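4-aminobutyrate transaminase (Acinetobacter baumannii, PDB 6WOP) probably catalyses the pyridoxal 5'-phosphate-dependent transfer of the amino group of 4-aminobutyrate to 2-oxoglutarate, as a class-III aminotransferase. Local coordinates at residues K121-Y126 and V201-L206; G166-R171 and E194-H199; K224-I229 and I235-D240; A262-M267 and E285-P290. All coordinates share one frame; numbering follows the deposited sequence. Where two conformers were deposited one is given.

Contact 1. Residues K121-Y126 and V201-L206; sequences KIARCY and VAAIVL
Ala123, Ala202 and Ala203 form the tight part of this contact. The methyl CB of Ala123 lies 3.9 Å from Ala203 CB, while Ala202 CB presses on the helix backbone itself, 3.8 Å from Ala123 O and 3.9 Å from Arg124 CA. With no branch beyond CB, alanine lets the helix and strand axes come within 7.1 Å, at 145° between their N-to-C directions. Ala202 departs from extended geometry (phi/psi -78/-43°), and it and the next residue, Ala203, both direct their methyls at the helix.

The other side is looser. Arg124 turns its CB away from the strand, and only its CG brushes Ala202 CB, at 4.1 Å. From there the aliphatic chain runs extended to NE and carries the guanidinium to the second subunit, where NH1 bonds to the carbonyl oxygens of Phe160 and Val162; arginine suits a place needing both a long reach and several donors. Beyond this the helix faces the second subunit, whose Phe144 packs on Arg124.

Helix 112-127 thus rests on a face of the large-domain sheet, where strand 201-206 runs between strands 131-135 and 236-240 and Leu236 also touches Ala123.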
loop_
_atom_site.group_PDB
_atom_site.type_symbol
_atom_site.label_atom_id
_atom_site.label_comp_id
_atom_site.label_asym_id
_atom_site.label_seq_id
_atom_site.Cartn_x
_atom_site.Cartn_y
_atom_site.Cartn_z
ATOM N N LYS A 121 -10.883 3.592 -11.605
ATOM C CA LYS A 121 -10.513 5.002 -11.549
ATOM C C LYS A 121 -11.739 5.907 -11.468
ATOM O O LYS A 121 -11.785 6.868 -10.678
ATOM C CB LYS A 121 -9.671 5.366 -12.772
ATOM C CG LYS A 121 -8.332 4.639 -12.739
ATOM C CD LYS A 121 -7.430 4.762 -13.994
ATOM C CE LYS A 121 -7.361 6.117 -14.666
ATOM N NZ LYS A 121 -6.545 5.902 -15.946
ATOM N N ILE A 122 -12.720 5.657 -12.331
ATOM C CA ILE A 122 -13.946 6.468 -12.358
ATOM C C ILE A 122 -14.703 6.342 -11.031
ATOM O O ILE A 122 -15.163 7.337 -10.441
ATOM C CB ILE A 122 -14.785 5.986 -13.557
ATOM C CG1 ILE A 122 -14.137 6.434 -14.887
ATOM C CG2 ILE A 122 -16.311 6.447 -13.469
ATOM C CD1 ILE A 122 -14.795 5.622 -16.065
ATOM N N ALA A 123 -14.846 5.125 -10.541
ATOM C CA ALA A 123 -15.556 4.916 -9.272
ATOM C C ALA A 123 -14.830 5.573 -8.108
ATOM O O ALA A 123 -15.467 6.154 -7.223
ATOM C CB ALA A 123 -15.696 3.425 -9.000
ATOM N N ARG A 124 -13.506 5.444 -8.062
ATOM C CA ARG A 124 -12.747 6.106 -7.008
ATOM C C ARG A 124 -12.965 7.602 -7.090
ATOM O O ARG A 124 -13.192 8.254 -6.080
ATOM C CB ARG A 124 -11.269 5.821 -7.131
ATOM C CG ARG A 124 -10.812 4.460 -6.573
ATOM C CD ARG A 124 -9.345 4.590 -6.220
ATOM N NE ARG A 124 -8.701 3.407 -5.616
ATOM C CZ ARG A 124 -7.408 3.433 -5.263
ATOM N NH1 ARG A 124 -6.706 4.548 -5.451
ATOM N NH2 ARG A 124 -6.819 2.364 -4.738
ATOM N N CYS A 125 -12.927 8.159 -8.293
ATOM C CA CYS A 125 -13.080 9.592 -8.471
ATOM C C CYS A 125 -14.473 10.025 -8.005
ATOM O O CYS A 125 -14.610 10.984 -7.250
ATOM C CB CYS A 125 -12.815 9.977 -9.953
ATOM S SG CYS A 125 -13.294 11.716 -10.296
ATOM N N TYR A 126 -15.502 9.325 -8.501
ATOM C CA TYR A 126 -16.892 9.722 -8.210
ATOM C C TYR A 126 -17.199 9.648 -6.715
ATOM O O TYR A 126 -17.870 10.536 -6.160
ATOM C CB TYR A 126 -17.874 8.824 -8.994
ATOM C CG TYR A 126 -19.329 9.204 -8.719
ATOM C CD1 TYR A 126 -19.893 10.327 -9.333
ATOM C CD2 TYR A 126 -20.116 8.454 -7.848
ATOM C CE1 TYR A 126 -21.218 10.672 -9.100
ATOM C CE2 TYR A 126 -21.425 8.809 -7.599
ATOM C CZ TYR A 126 -21.965 9.906 -8.231
ATOM O OH TYR A 126 -23.268 10.258 -7.991
ATOM N N VAL A 201 -15.300 2.206 0.646
ATOM C CA VAL A 201 -15.361 1.299 -0.515
ATOM C C VAL A 201 -15.926 2.094 -1.690
ATOM O O VAL A 201 -17.065 2.560 -1.630
ATOM C CB VAL A 201 -16.222 0.039 -0.238
ATOM C CG1 VAL A 201 -16.340 -0.877 -1.476
ATOM C CG2 VAL A 201 -15.666 -0.778 0.945
ATOM N N ALA A 202 -15.142 2.203 -2.784
ATOM C CA ALA A 202 -15.595 2.876 -4.004
ATOM C C ALA A 202 -16.530 1.998 -4.819
ATOM O O ALA A 202 -17.534 2.489 -5.356
ATOM C CB ALA A 202 -14.402 3.285 -4.900
ATOM N N ALA A 203 -16.215 0.715 -4.966
ATOM C CA ALA A 203 -17.016 -0.112 -5.844
ATOM C C ALA A 203 -16.941 -1.550 -5.401
ATOM O O ALA A 203 -15.916 -2.003 -4.857
ATOM C CB ALA A 203 -16.546 -0.041 -7.318
ATOM N N ILE A 204 -18.023 -2.279 -5.704
ATOM C CA ILE A 204 -18.022 -3.745 -5.715
ATOM C C ILE A 204 -18.085 -4.200 -7.152
ATOM O O ILE A 204 -18.992 -3.784 -7.909
ATOM C CB ILE A 204 -19.211 -4.317 -4.928
ATOM C CG1 ILE A 204 -19.099 -3.834 -3.496
ATOM C CG2 ILE A 204 -19.208 -5.893 -5.015
ATOM C CD1 ILE A 204 -20.155 -4.452 -2.424
ATOM N N VAL A 205 -17.156 -5.072 -7.531
ATOM C CA VAL A 205 -16.968 -5.421 -8.941
ATOM C C VAL A 205 -17.137 -6.917 -9.108
ATOM O O VAL A 205 -16.452 -7.700 -8.426
ATOM C CB VAL A 205 -15.574 -5.005 -9.438
ATOM C CG1 VAL A 205 -15.473 -5.360 -10.989
ATOM C CG2 VAL A 205 -15.362 -3.524 -9.099
ATOM N N LEU A 206 -17.989 -7.321 -10.057
ATOM C CA LEU A 206 -18.186 -8.747 -10.261
ATOM C C LEU A 206 -18.539 -9.041 -11.713
ATOM O O LEU A 206 -19.200 -8.246 -12.385
ATOM C CB LEU A 206 -19.276 -9.314 -9.361
ATOM C CG LEU A 206 -20.693 -9.150 -9.855
ATOM C CD1 LEU A 206 -21.585 -10.023 -8.999
ATOM C CD2 LEU A 206 -21.088 -7.735 -9.743
#

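Contact 2. Residues G166-R171 and E194-H199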
loop_
_atom_site.group_PDB
_atom_site.type_symbol
_atom_site.label_atom_id
_atom_site.label_comp_id
_atom_site.label_asym_id
_atom_site.label_seq_id
_atom_site.Cartn_x
_atom_site.Cartn_y
_atom_site.Cartn_z
ATOM N N GLY A 166 -6.238 -2.034 -0.215
ATOM C CA GLY A 166 -7.653 -1.681 -0.348
ATOM C C GLY A 166 -8.444 -2.562 -1.308
ATOM O O GLY A 166 -9.514 -2.160 -1.776
ATOM N N VAL A 167 -7.937 -3.746 -1.637
ATOM C CA VAL A 167 -8.667 -4.705 -2.476
ATOM C C VAL A 167 -8.939 -5.955 -1.661
ATOM O O VAL A 167 -7.995 -6.543 -1.111
ATOM C CB VAL A 167 -7.845 -5.059 -3.722
ATOM C CG1 VAL A 167 -8.606 -6.110 -4.646
ATOM C CG2 VAL A 167 -7.541 -3.751 -4.471
ATOM N N PHE A 168 -10.209 -6.409 -1.623
ATOM C CA PHE A 168 -10.526 -7.579 -0.812
ATOM C C PHE A 168 -11.443 -8.508 -1.585
ATOM O O PHE A 168 -12.244 -8.047 -2.388
ATOM C CB PHE A 168 -11.192 -7.109 0.550
ATOM C CG PHE A 168 -10.234 -6.255 1.359
ATOM C CD1 PHE A 168 -9.151 -6.857 2.030
ATOM C CD2 PHE A 168 -10.371 -4.877 1.383
ATOM C CE1 PHE A 168 -8.205 -6.032 2.739
ATOM C CE2 PHE A 168 -9.460 -4.079 2.064
ATOM C CZ PHE A 168 -8.385 -4.662 2.738
ATOM N N HIS A 169 -11.398 -9.810 -1.270
ATOM C CA HIS A 169 -12.221 -10.794 -1.982
ATOM C C HIS A 169 -13.317 -11.393 -1.118
ATOM O O HIS A 169 -13.042 -11.985 -0.051
ATOM C CB HIS A 169 -11.331 -11.907 -2.508
ATOM C CG HIS A 169 -10.367 -11.425 -3.549
ATOM N ND1 HIS A 169 -9.113 -10.951 -3.226
ATOM C CD2 HIS A 169 -10.489 -11.299 -4.896
ATOM C CE1 HIS A 169 -8.484 -10.566 -4.334
ATOM N NE2 HIS A 169 -9.301 -10.759 -5.361
ATOM N N ALA A 170 -14.549 -11.330 -1.623
ATOM C CA ALA A 170 -15.678 -12.052 -1.022
ATOM C C ALA A 170 -15.923 -13.381 -1.755
ATOM O O ALA A 170 -15.277 -13.668 -2.778
ATOM C CB ALA A 170 -16.928 -11.161 -1.059
ATOM N N ARG A 171 -16.888 -14.150 -1.259
ATOM C CA ARG A 171 -17.264 -15.389 -1.887
ATOM C C ARG A 171 -18.350 -15.172 -2.923
ATOM O O ARG A 171 -19.380 -14.657 -2.613
ATOM C CB ARG A 171 -17.867 -16.394 -0.892
ATOM C CG ARG A 171 -17.233 -16.460 0.452
ATOM C CD ARG A 171 -15.888 -17.086 0.425
ATOM N NE ARG A 171 -14.807 -16.367 -0.240
ATOM C CZ ARG A 171 -14.096 -15.361 0.252
ATOM N NH1 ARG A 171 -14.359 -14.833 1.436
ATOM N NH2 ARG A 171 -13.163 -14.848 -0.478
ATOM N N GLU A 194 -14.530 -6.231 9.047
ATOM C CA GLU A 194 -13.177 -6.654 9.400
ATOM C C GLU A 194 -12.075 -5.914 8.671
ATOM O O GLU A 194 -10.991 -5.745 9.260
ATOM C CB GLU A 194 -12.995 -8.164 9.119
ATOM C CG GLU A 194 -14.017 -9.005 9.974
ATOM C CD GLU A 194 -14.113 -10.468 9.535
ATOM O OE1 GLU A 194 -13.385 -10.885 8.605
ATOM O OE2 GLU A 194 -14.933 -11.182 10.118
ATOM N N ASP A 195 -12.274 -5.588 7.387
ATOM C CA ASP A 195 -11.217 -5.120 6.496
ATOM C C ASP A 195 -11.307 -3.633 6.194
ATOM O O ASP A 195 -10.278 -2.915 6.167
ATOM C CB ASP A 195 -11.268 -5.891 5.155
ATOM C CG ASP A 195 -10.810 -7.331 5.288
ATOM O OD1 ASP A 195 -9.607 -7.542 5.582
ATOM O OD2 ASP A 195 -11.653 -8.243 5.131
ATOM N N ILE A 196 -12.507 -3.165 5.869
ATOM C CA ILE A 196 -12.627 -1.820 5.303
ATOM C C ILE A 196 -14.045 -1.308 5.532
ATOM O O ILE A 196 -15.029 -1.995 5.213
ATOM C CB ILE A 196 -12.275 -1.777 3.797
ATOM C CG1 ILE A 196 -12.340 -0.315 3.329
ATOM C CG2 ILE A 196 -13.198 -2.777 2.917
ATOM C CD1 ILE A 196 -11.803 -0.072 1.876
ATOM N N ALA A 197 -14.174 -0.099 6.076
ATOM C CA ALA A 197 -15.495 0.436 6.342
ATOM C C ALA A 197 -16.264 0.662 5.034
ATOM O O ALA A 197 -15.688 1.009 4.000
ATOM C CB ALA A 197 -15.412 1.739 7.130
ATOM N N PRO A 198 -17.597 0.499 5.057
ATOM C CA PRO A 198 -18.347 0.712 3.799
ATOM C C PRO A 198 -18.079 2.085 3.173
ATOM O O PRO A 198 -18.028 2.199 1.946
ATOM C CB PRO A 198 -19.828 0.547 4.231
ATOM C CG PRO A 198 -19.794 -0.242 5.477
ATOM C CD PRO A 198 -18.478 0.116 6.184
ATOM N N HIS A 199 -17.895 3.152 3.976
ATOM C CA HIS A 199 -17.739 4.471 3.373
ATOM C C HIS A 199 -16.320 4.691 2.861
ATOM O O HIS A 199 -16.001 5.785 2.362
ATOM C CB HIS A 199 -18.186 5.564 4.390
ATOM C CG HIS A 199 -19.675 5.615 4.606
ATOM N ND1 HIS A 199 -20.266 6.286 5.660
ATOM C CD2 HIS A 199 -20.695 5.089 3.881
ATOM C CE1 HIS A 199 -21.580 6.173 5.574
ATOM N NE2 HIS A 199 -21.865 5.451 4.504
#
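Phe168 meets Asp195 and Ile196 wholly through van der Waals and CH-pi contact, with no hydrogen bond between the two segments. The CH-pi contact is well centred: Asp195 CB stands 3.7 Å from the centroid of the Phe168 ring, only 3° off its normal. The carboxylate then spreads over the same face toward the CD1-CE1 side, its plane tilted 22° from the ring and OD1 reaching 3.5 Å from Phe168 CE1. The backbone sets CB over the ring, and with CG anti to the carbonyl carbon (chi1 -72°) the carboxylate is turned over the same face.

Apolar packing comes from Ile196, whose CG2 branch approaches to 3.8 Å from Phe168 CD2. Its beta-branch brings a methyl against the ring at a slant while the side chain also packs on Ile191 of helix 181-194, so strand 167-170 is joined to the loop leaving that helix.

Polar bonds lead outward. Asp195 OD1 is hydrogen-bonded to His169 ND1 of the third subunit, a pairing that recurs with the roles of the chains exchanged. Within its own segment, Arg171 NH2 reaches His169 O at 2.9 Å, from above the carbonyl plane.

The chemistry implies a double duty for Asp195: its methylene and the flat of its carboxylate cover the ring, while the histidine of the third subunit, bonded to OD1, probably offsets the cost of holding a charged carboxylate over a pi face.

Contact 3. Residues K224-I229 and I235-D240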
loop_
_atom_site.group_PDB
_atom_site.type_symbol
_atom_site.label_atom_id
_atom_site.label_comp_id
_atom_site.label_asym_id
_atom_site.label_seq_id
_atom_site.Cartn_x
_atom_site.Cartn_y
_atom_site.Cartn_z
ATOM N N LYS A 224 -29.688 -8.468 -6.549
ATOM C CA LYS A 224 -30.572 -7.497 -5.928
ATOM C C LYS A 224 -30.132 -7.216 -4.498
ATOM O O LYS A 224 -30.109 -6.067 -4.059
ATOM C CB LYS A 224 -32.017 -8.003 -5.908
ATOM C CG LYS A 224 -32.535 -8.375 -7.299
ATOM C CD LYS A 224 -33.923 -9.064 -7.302
ATOM C CE LYS A 224 -34.123 -10.083 -8.465
ATOM N NZ LYS A 224 -34.839 -9.561 -9.657
ATOM N N ARG A 225 -29.702 -8.182 -3.730
ATOM C CA ARG A 225 -29.192 -7.894 -2.398
ATOM C C ARG A 225 -27.908 -7.056 -2.431
ATOM O O ARG A 225 -27.744 -6.144 -1.688
ATOM C CB ARG A 225 -29.068 -9.145 -1.592
ATOM C CG ARG A 225 -30.434 -9.660 -1.207
ATOM C CD ARG A 225 -30.397 -11.016 -0.600
ATOM N NE ARG A 225 -29.757 -11.031 0.681
ATOM C CZ ARG A 225 -29.462 -12.131 1.332
ATOM N NH1 ARG A 225 -29.774 -13.290 0.837
ATOM N NH2 ARG A 225 -28.868 -12.069 2.479
ATOM N N LEU A 226 -27.024 -7.404 -3.338
ATOM C CA LEU A 226 -25.821 -6.584 -3.499
ATOM C C LEU A 226 -26.168 -5.151 -3.880
ATOM O O LEU A 226 -25.544 -4.206 -3.397
ATOM C CB LEU A 226 -24.899 -7.211 -4.558
ATOM C CG LEU A 226 -23.424 -6.836 -4.502
ATOM C CD1 LEU A 226 -22.847 -7.188 -3.125
ATOM C CD2 LEU A 226 -22.719 -7.623 -5.591
ATOM N N ARG A 227 -27.102 -4.972 -4.809
ATOM C CA ARG A 227 -27.533 -3.632 -5.188
ATOM C C ARG A 227 -28.049 -2.852 -3.973
ATOM O O ARG A 227 -27.710 -1.673 -3.773
ATOM C CB ARG A 227 -28.635 -3.764 -6.271
ATOM C CG ARG A 227 -29.271 -2.437 -6.789
ATOM C CD ARG A 227 -28.294 -1.707 -7.732
ATOM N NE ARG A 227 -27.475 -0.724 -7.007
ATOM C CZ ARG A 227 -26.513 -0.005 -7.594
ATOM N NH1 ARG A 227 -26.227 -0.159 -8.914
ATOM N NH2 ARG A 227 -25.839 0.877 -6.885
ATOM N N ALA A 228 -28.858 -3.491 -3.140
ATOM C CA ALA A 228 -29.386 -2.787 -1.970
ATOM C C ALA A 228 -28.254 -2.394 -1.003
ATOM O O ALA A 228 -28.282 -1.303 -0.409
ATOM C CB ALA A 228 -30.442 -3.640 -1.264
ATOM N N ILE A 229 -27.237 -3.247 -0.848
ATOM C CA ILE A 229 -26.097 -2.893 0.024
ATOM C C ILE A 229 -25.327 -1.718 -0.555
ATOM O O ILE A 229 -24.990 -0.763 0.172
ATOM C CB ILE A 229 -25.182 -4.113 0.223
ATOM C CG1 ILE A 229 -25.838 -5.133 1.154
ATOM C CG2 ILE A 229 -23.753 -3.700 0.687
ATOM C CD1 ILE A 229 -25.191 -6.516 1.083
ATOM N N ILE A 235 -21.955 2.924 -2.393
ATOM C CA ILE A 235 -20.910 2.218 -3.134
ATOM C C ILE A 235 -21.389 2.035 -4.583
ATOM O O ILE A 235 -22.577 1.771 -4.792
ATOM C CB ILE A 235 -20.631 0.854 -2.472
ATOM C CG1 ILE A 235 -20.150 1.040 -1.000
ATOM C CG2 ILE A 235 -19.613 0.032 -3.321
ATOM C CD1 ILE A 235 -20.235 -0.207 -0.209
ATOM N N LEU A 236 -20.481 2.090 -5.577
ATOM C CA LEU A 236 -20.890 1.738 -6.944
ATOM C C LEU A 236 -20.864 0.241 -7.245
ATOM O O LEU A 236 -19.974 -0.492 -6.818
ATOM C CB LEU A 236 -19.994 2.420 -7.985
ATOM C CG LEU A 236 -20.138 3.945 -7.865
ATOM C CD1 LEU A 236 -19.045 4.604 -8.711
ATOM C CD2 LEU A 236 -21.557 4.520 -8.274
ATOM N N LEU A 237 -21.795 -0.205 -8.112
ATOM C CA LEU A 237 -21.810 -1.601 -8.522
ATOM C C LEU A 237 -21.273 -1.661 -9.946
ATOM O O LEU A 237 -21.801 -0.974 -10.813
ATOM C CB LEU A 237 -23.223 -2.162 -8.454
ATOM C CG LEU A 237 -23.402 -3.639 -8.889
ATOM C CD1 LEU A 237 -22.577 -4.557 -8.032
ATOM C CD2 LEU A 237 -24.920 -4.051 -8.753
ATOM N N VAL A 238 -20.223 -2.450 -10.178
ATOM C CA VAL A 238 -19.603 -2.552 -11.505
ATOM C C VAL A 238 -19.808 -3.963 -12.036
ATOM O O VAL A 238 -19.401 -4.926 -11.387
ATOM C CB VAL A 238 -18.109 -2.249 -11.438
ATOM C CG1 VAL A 238 -17.483 -2.324 -12.880
ATOM C CG2 VAL A 238 -17.911 -0.840 -10.811
ATOM N N ALA A 239 -20.386 -4.099 -13.219
ATOM C CA ALA A 239 -20.522 -5.395 -13.887
ATOM C C ALA A 239 -19.381 -5.546 -14.869
ATOM O O ALA A 239 -19.272 -4.745 -15.787
ATOM C CB ALA A 239 -21.854 -5.466 -14.652
ATOM N N ASP A 240 -18.526 -6.551 -14.691
ATOM C CA ASP A 240 -17.422 -6.778 -15.642
ATOM C C ASP A 240 -17.924 -7.754 -16.702
ATOM O O ASP A 240 -18.036 -8.957 -16.459
ATOM C CB ASP A 240 -16.190 -7.313 -14.919
ATOM C CG ASP A 240 -15.008 -7.592 -15.873
ATOM O OD1 ASP A 240 -15.086 -7.295 -17.098
ATOM O OD2 ASP A 240 -14.011 -8.112 -15.395
#
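Leu237 is touched by two neighbouring helix residues, Leu226 and Arg227. Its CD1 methyl meets Leu226 CD2 at 3.9 Å, a plain apolar contact in the layer between helix and sheet. Closer to the strand backbone, the Arg227 guanidinium lays one face over Leu237 CB, with NH1 3.6 Å from that carbon. NH2 lies 4.0 Å from Ile235 O, too far for a bond.

The next shell explains why the guanidinium stays there. Arg227 leaves the helix with CG anti to its backbone N (chi1 178°), then bends at chi2 and chi3, which brings its end in toward the strand. Its NH1 forms a salt bridge with Asp263 OD2 and a hydrogen bond with Lys261 O, and NH2 pairs with Asp231 of the same helix. Asp263 OD2 also accepts the backbone N-H of Leu237, so one carboxylate oxygen, just ahead of strand 264-267, ties both sides of the contact together.

Farther out, helix 220-233 is the connection in the beta-alpha-beta crossover from strand 201-206 to its parallel neighbour 236-240, and Leu226 touches Ile204 of the earlier strand as well.

Leucine suits the buried layer and arginine its margin: the flat cation can cover an aliphatic carbon while its N-H groups serve two aspartates, whose charges balance its own and, bonded to different nitrogens, probably hold the group against rotation.

Contact 4. Residues A262-M267 and E285-P290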
loop_
_atom_site.group_PDB
_atom_site.type_symbol
_atom_site.label_atom_id
_atom_site.label_comp_id
_atom_site.label_asym_id
_atom_site.label_seq_id
_atom_site.Cartn_x
_atom_site.Cartn_y
_atom_site.Cartn_z
ATOM N N ALA A 262 -26.368 -2.183 -12.883
ATOM C CA ALA A 262 -25.048 -1.733 -12.447
ATOM C C ALA A 262 -24.858 -0.258 -12.785
ATOM O O ALA A 262 -25.501 0.279 -13.700
ATOM C CB ALA A 262 -23.972 -2.546 -13.176
ATOM N N ASP A 263 -23.961 0.409 -12.041
ATOM C CA ASP A 263 -23.672 1.801 -12.311
ATOM C C ASP A 263 -22.696 1.953 -13.462
ATOM O O ASP A 263 -22.712 2.985 -14.144
ATOM C CB ASP A 263 -23.035 2.454 -11.067
ATOM C CG ASP A 263 -23.964 2.431 -9.880
ATOM O OD1 ASP A 263 -24.865 3.294 -9.864
ATOM O OD2 ASP A 263 -23.793 1.558 -8.973
ATOM N N LEU A 264 -21.779 0.983 -13.601
ATOM C CA LEU A 264 -20.731 0.927 -14.618
ATOM C C LEU A 264 -20.663 -0.476 -15.216
ATOM O O LEU A 264 -20.814 -1.480 -14.496
ATOM C CB LEU A 264 -19.348 1.274 -14.022
ATOM C CG LEU A 264 -19.255 2.657 -13.410
ATOM C CD1 LEU A 264 -18.063 2.839 -12.455
ATOM C CD2 LEU A 264 -19.064 3.677 -14.601
ATOM N N ILE A 265 -20.406 -0.569 -16.529
ATOM C CA ILE A 265 -20.242 -1.869 -17.179
ATOM C C ILE A 265 -18.966 -1.844 -18.001
ATOM O O ILE A 265 -18.744 -0.895 -18.767
ATOM C CB ILE A 265 -21.449 -2.220 -18.064
ATOM C CG1 ILE A 265 -22.717 -2.293 -17.227
ATOM C CG2 ILE A 265 -21.202 -3.537 -18.774
ATOM C CD1 ILE A 265 -24.005 -2.450 -18.058
ATOM N N THR A 266 -18.147 -2.904 -17.903
ATOM C CA THR A 266 -16.954 -2.922 -18.731
ATOM C C THR A 266 -17.160 -3.870 -19.907
ATOM O O THR A 266 -17.895 -4.859 -19.800
ATOM C CB THR A 266 -15.725 -3.369 -17.926
ATOM O OG1 THR A 266 -15.958 -4.654 -17.339
ATOM C CG2 THR A 266 -15.431 -2.371 -16.808
ATOM N N MET A 267 -16.452 -3.597 -21.007
ATOM C CA MET A 267 -16.590 -4.357 -22.257
ATOM C C MET A 267 -15.233 -4.520 -22.892
ATOM O O MET A 267 -14.406 -3.609 -22.847
ATOM C CB MET A 267 -17.467 -3.605 -23.297
ATOM C CG MET A 267 -18.817 -3.185 -22.767
ATOM S SD MET A 267 -19.553 -1.936 -23.837
ATOM C CE MET A 267 -18.695 -0.414 -23.338
ATOM N N GLU A 285 -23.397 10.836 -14.807
ATOM C CA GLU A 285 -22.793 11.677 -13.774
ATOM C C GLU A 285 -21.657 10.938 -13.098
ATOM O O GLU A 285 -20.700 11.577 -12.625
ATOM C CB GLU A 285 -23.833 12.144 -12.749
ATOM C CG GLU A 285 -24.386 11.039 -11.870
ATOM C CD GLU A 285 -25.327 11.621 -10.771
ATOM O OE1 GLU A 285 -25.570 10.968 -9.724
ATOM O OE2 GLU A 285 -25.799 12.757 -10.957
ATOM N N VAL A 286 -21.674 9.612 -13.161
ATOM C CA VAL A 286 -20.527 8.843 -12.648
ATOM C C VAL A 286 -19.357 8.919 -13.625
ATOM O O VAL A 286 -18.226 9.228 -13.244
ATOM C CB VAL A 286 -20.953 7.381 -12.377
ATOM C CG1 VAL A 286 -19.729 6.474 -12.019
ATOM C CG2 VAL A 286 -22.034 7.358 -11.325
ATOM N N MET A 287 -19.636 8.686 -14.916
ATOM C CA MET A 287 -18.602 8.766 -15.944
ATOM C C MET A 287 -17.960 10.149 -16.029
ATOM O O MET A 287 -16.775 10.248 -16.359
ATOM C CB MET A 287 -19.190 8.404 -17.323
ATOM C CG MET A 287 -19.763 6.976 -17.382
ATOM S SD MET A 287 -18.452 5.721 -17.383
ATOM C CE MET A 287 -17.663 6.059 -19.015
ATOM N N ASP A 288 -18.711 11.216 -15.771
ATOM C CA ASP A 288 -18.179 12.568 -15.864
ATOM C C ASP A 288 -17.347 12.975 -14.644
ATOM O O ASP A 288 -16.939 14.139 -14.567
ATOM C CB ASP A 288 -19.308 13.604 -16.020
ATOM C CG ASP A 288 -19.673 13.814 -17.473
ATOM O OD1 ASP A 288 -18.791 13.604 -18.336
ATOM O OD2 ASP A 288 -20.840 14.162 -17.748
ATOM N N ALA A 289 -17.123 12.070 -13.697
ATOM C CA ALA A 289 -16.435 12.496 -12.484
ATOM C C ALA A 289 -15.005 12.895 -12.779
ATOM O O ALA A 289 -14.597 13.989 -12.325
ATOM C CB ALA A 289 -16.525 11.402 -11.407
ATOM N N PRO A 290 -14.170 12.085 -13.449
ATOM C CA PRO A 290 -12.777 12.518 -13.673
ATOM C C PRO A 290 -12.712 13.807 -14.473
ATOM O O PRO A 290 -13.546 14.055 -15.350
ATOM C CB PRO A 290 -12.150 11.364 -14.457
ATOM C CG PRO A 290 -12.945 10.114 -14.017
ATOM C CD PRO A 290 -14.386 10.683 -13.891
#
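Leu264 begins strand 264-267 with extended angles (phi/psi -135/143°), while Val286 and Met287 lie in the last turn of the short helix 284-287. The helix ends here: Ala289 N bonds back to Val286 O at 3.1 Å, and the chain passes into a loop. No hydrogen bond joins the two segments, so side chains alone bridge them.

The Leu264 side chain supplies one whole side of the contact. Its CD2 methyl is 3.9 Å from Val286 CG1 and 3.5 Å from Met287 SD, while CD1 approaches the same valine methyl at 4.0 Å. With CG anti to the carbonyl carbon (chi1 -60°), the forked end of Leu264 is carried toward the helix although its CB sets off to one side.

The sheet here is that of the large domain of fold-type I pyridoxal-phosphate enzymes, in which strand 278-283 runs antiparallel beside 264-267 and leads straight into helix 284-287. Val280 of that strand accordingly packs on both Leu264 and Met287.

Valine, with its CB directed at the strand, gives a compact surface that also rests on Ile122 and Leu236. Methionine does something different: bent at chi2 and chi3, its flexible thioether folds SD back onto the leucine methyl, and the same residue packs against Pro17 of the second subunit. Beside them, Asp263 holds Arg283 through a salt bridge from OD1.

How the contacts relate
All four contacts border one seven-stranded sheet. Contacts 1, 3 and 4 are buried around its middle, whereas contact 2 lies at the outermost strand, 167-170, and is partly buried. Contacts 1 and 3 use neighbouring strands, 201-206 and 236-240, hydrogen-bonded from Ile204 N to Leu236 O at 2.9 Å; contacts 3 and 4 adjoin through strands 236-240 and 264-267. Helix 112-127 joins contact 1 to contact 4 by a bond between Tyr126 OH and Glu285 OE1. Chemistry follows place: alanine methyls fill contact 1, branched side chains with a thioether fill contact 4, contact 3 adds a charged margin, and contact 2 sets a carboxylate over an aromatic face. Contacts 1 and 4 reach the second subunit, contact 2 the third.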